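PDB 1FR3: Molybdate/tungstate binding protein from Sporomusa ovata, which binds molybdate and tungstate oxyanions and is probably involved in molybdate homeostasis in the cell. Local coordinates for residues A[9-14]-A[25-29]. Residue numbers count along the deposited sequence, not the author numbering.
Sequences LEATVK and IVMDY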
ATOM      1  N   LEU A   9      15.300  -3.976  -6.748  1.00  7.70           N
ATOM      2  CA  LEU A   9      15.626  -5.066  -7.666  1.00  7.56           C
ATOM      3  C   LEU A   9      16.081  -4.473  -9.001  1.00  8.05           C
ATOM      4  O   LEU A   9      15.284  -3.794  -9.658  1.00  7.62           O
ATOM      5  CB  LEU A   9      14.444  -6.004  -7.876  1.00  9.14           C
ATOM      6  CG  LEU A   9      13.809  -6.613  -6.621  1.00  9.09           C
ATOM      7  CD1 LEU A   9      12.484  -7.269  -6.983  1.00 10.26           C
ATOM      8  CD2 LEU A   9      14.737  -7.641  -5.988  1.00 10.04           C
ATOM      9  N   GLU A  10      17.328  -4.705  -9.384  1.00  8.53           N
ATOM     10  CA  GLU A  10      17.838  -4.184 -10.652  1.00  9.82           C
ATOM     11  C   GLU A  10      17.319  -5.048 -11.797  1.00  9.99           C
ATOM     12  O   GLU A  10      17.758  -6.186 -11.966  1.00 11.54           O
ATOM     13  CB  GLU A  10      19.366  -4.118 -10.639  1.00 12.50           C
ATOM     14  CG  GLU A  10      19.883  -3.181  -9.549  1.00 15.20           C
ATOM     15  CD  GLU A  10      21.390  -3.051  -9.549  1.00 17.41           C
ATOM     16  OE1 GLU A  10      22.068  -3.734 -10.346  1.00 20.04           O
ATOM     17  OE2 GLU A  10      21.922  -2.259  -8.745  1.00 19.61           O
ATOM     18  N   ALA A  11      16.371  -4.512 -12.553  1.00  8.58           N
ATOM     19  CA  ALA A  11      15.700  -5.268 -13.600  1.00  8.48           C
ATOM     20  C   ALA A  11      15.752  -4.626 -14.975  1.00  8.16           C
ATOM     21  O   ALA A  11      16.341  -3.561 -15.165  1.00  8.77           O
ATOM     22  CB  ALA A  11      14.236  -5.413 -13.170  1.00  7.97           C
ATOM     23  N   THR A  12      15.154  -5.319 -15.942  1.00  8.13           N
ATOM     24  CA  THR A  12      15.124  -4.814 -17.315  1.00  8.63           C
ATOM     25  C   THR A  12      13.683  -4.783 -17.811  1.00  8.08           C
ATOM     26  O   THR A  12      12.929  -5.733 -17.589  1.00  7.75           O
ATOM     27  CB  THR A  12      15.991  -5.669 -18.259  1.00  9.51           C
ATOM     28  OG1 THR A  12      17.360  -5.636 -17.827  1.00 11.00           O
ATOM     29  CG2 THR A  12      15.947  -5.156 -19.689  1.00 10.24           C
ATOM     30  N   VAL A  13      13.283  -3.670 -18.427  1.00  8.39           N
ATOM     31  CA  VAL A  13      11.923  -3.585 -18.970  1.00  7.82           C
ATOM     32  C   VAL A  13      11.778  -4.487 -20.197  1.00  9.11           C
ATOM     33  O   VAL A  13      12.587  -4.390 -21.123  1.00  9.81           O
ATOM     34  CB  VAL A  13      11.546  -2.147 -19.368  1.00  8.68           C
ATOM     35  CG1 VAL A  13      10.134  -2.062 -19.927  1.00  8.78           C
ATOM     36  CG2 VAL A  13      11.688  -1.207 -18.175  1.00  8.71           C
ATOM     37  N   LYS A  14      10.748  -5.316 -20.210  1.00  9.15           N
ATOM     38  CA  LYS A  14      10.464  -6.190 -21.345  1.00 10.45           C
ATOM     39  C   LYS A  14       9.361  -5.588 -22.219  1.00 10.91           C
ATOM     40  O   LYS A  14       9.509  -5.480 -23.441  1.00 11.93           O
ATOM     41  CB  LYS A  14      10.030  -7.587 -20.900  1.00 11.19           C
ATOM     42  CG  LYS A  14      11.069  -8.383 -20.134  1.00 12.01           C
ATOM     43  CD  LYS A  14      10.741  -9.865 -20.082  1.00 13.55           C
ATOM     44  CE  LYS A  14       9.509 -10.156 -19.240  1.00 13.63           C
ATOM     45  NZ  LYS A  14       9.255 -11.627 -19.138  1.00 13.37           N
ATOM     46  N   ILE A  25       4.057  -2.306 -16.419  1.00  6.35           N
ATOM     47  CA  ILE A  25       5.472  -2.385 -16.757  1.00  5.91           C
ATOM     48  C   ILE A  25       5.916  -3.823 -16.463  1.00  5.93           C
ATOM     49  O   ILE A  25       5.897  -4.225 -15.301  1.00  6.53           O
ATOM     50  CB  ILE A  25       6.350  -1.419 -15.946  1.00  5.84           C
ATOM     51  CG1 ILE A  25       5.757  -0.013 -15.873  1.00  6.80           C
ATOM     52  CG2 ILE A  25       7.764  -1.360 -16.515  1.00  6.60           C
ATOM     53  CD1 ILE A  25       5.488   0.684 -17.176  1.00  7.19           C
ATOM     54  N   VAL A  26       6.197  -4.567 -17.521  1.00  5.90           N
ATOM     55  CA  VAL A  26       6.613  -5.963 -17.376  1.00  6.85           C
ATOM     56  C   VAL A  26       8.141  -5.989 -17.404  1.00  6.67           C
ATOM     57  O   VAL A  26       8.744  -5.479 -18.348  1.00  7.22           O
ATOM     58  CB  VAL A  26       6.070  -6.869 -18.490  1.00  7.03           C
ATOM     59  CG1 VAL A  26       6.419  -8.322 -18.180  1.00  7.67           C
ATOM     60  CG2 VAL A  26       4.561  -6.723 -18.631  1.00  7.70           C
ATOM     61  N   MET A  27       8.748  -6.537 -16.359  1.00  6.32           N
ATOM     62  CA  MET A  27      10.200  -6.550 -16.267  1.00  6.44           C
ATOM     63  C   MET A  27      10.746  -7.951 -16.045  1.00  6.48           C
ATOM     64  O   MET A  27      10.033  -8.861 -15.620  1.00  7.24           O
ATOM     65  CB  MET A  27      10.612  -5.672 -15.071  1.00  6.93           C
ATOM     66  CG  MET A  27      10.275  -4.200 -15.259  1.00  6.76           C
ATOM     67  SD  MET A  27      10.393  -3.264 -13.714  1.00  6.49           S
ATOM     68  CE  MET A  27       8.863  -3.746 -12.917  1.00  8.07           C
ATOM     69  N   ASP A  28      12.028  -8.109 -16.338  1.00  8.10           N
ATOM     70  CA  ASP A  28      12.721  -9.356 -16.048  1.00  8.21           C
ATOM     71  C   ASP A  28      13.726  -9.086 -14.923  1.00  7.67           C
ATOM     72  O   ASP A  28      14.469  -8.109 -14.995  1.00  7.63           O
ATOM     73  CB  ASP A  28      13.487  -9.922 -17.248  1.00 10.06           C
ATOM     74  CG  ASP A  28      14.216 -11.202 -16.857  1.00 11.52           C
ATOM     75  OD1 ASP A  28      15.447 -11.140 -16.672  1.00 13.27           O
ATOM     76  OD2 ASP A  28      13.557 -12.252 -16.728  1.00 13.77           O
ATOM     77  N   TYR A  29      13.694  -9.944 -13.917  1.00  7.88           N
ATOM     78  CA  TYR A  29      14.661  -9.860 -12.835  1.00  7.87           C
ATOM     79  C   TYR A  29      15.350 -11.225 -12.708  1.00  7.14           C
ATOM     80  O   TYR A  29      14.783 -12.136 -12.108  1.00  7.13           O
ATOM     81  CB  TYR A  29      14.036  -9.477 -11.489  1.00  9.21           C
ATOM     82  CG  TYR A  29      15.133  -9.357 -10.439  1.00 10.39           C
ATOM     83  CD1 TYR A  29      16.065  -8.332 -10.534  1.00 11.13           C
ATOM     84  CD2 TYR A  29      15.230 -10.265  -9.405  1.00 11.32           C
ATOM     85  CE1 TYR A  29      17.076  -8.211  -9.595  1.00 12.33           C
ATOM     86  CE2 TYR A  29      16.243 -10.155  -8.463  1.00 12.67           C
ATOM     87  CZ  TYR A  29      17.151  -9.128  -8.573  1.00 12.53           C
ATOM     88  OH  TYR A  29      18.161  -9.010  -7.639  1.00 15.21           O
TER
HETATM   89  O   HOH W   1      19.132  -6.486  -7.678  1.00 11.66           O
HETATM   90  O   HOH W   2      10.964 -12.646 -17.143  1.00 14.40           O
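Tyr-29 lays its ring over Leu-9: Leu-9 CB sits 4.0 Å from the ring centroid and 18° off the normal, a CH-pi contact. A water bridges the phenol to the backbone (2.7 Å from Tyr-29 OH, 3.1 Å from Glu-10 N), while Tyr-29 OH also hydrogen-bonds Thr-32 of the second subunit. Further along, Thr-12 and Asp-28 form an antiparallel hydrogen-bonded pair (Thr-12 N to Asp-28 O 3.0 Å, Asp-28 N to Thr-12 O 2.8 Å), and Lys-14 N donates to Val-26 O at 2.7 Å. Between them Val-13 and Met-27 make the non-hydrogen-bonded pair. The segment axes run at 137° between N-to-C directions, antiparallel with marked twist, in hairpin 7-18/22-29 of the OB-clan TOBE domain. A water lies 2.8 Å from Lys-14 NZ and 2.7 Å from Asp-28 OD2; Lys-14 also salt-bridges Glu-33. Within these segments, one face is thus mainly polar (Thr-12, Lys-14, Asp-28), although Val-26 packs under the Lys-14 chain, and the other mainly apolar (Ala-11 CB to Met-27 CB 4.1 Å, Val-13 CG1 to Ile-25 CG2 4.2 Å).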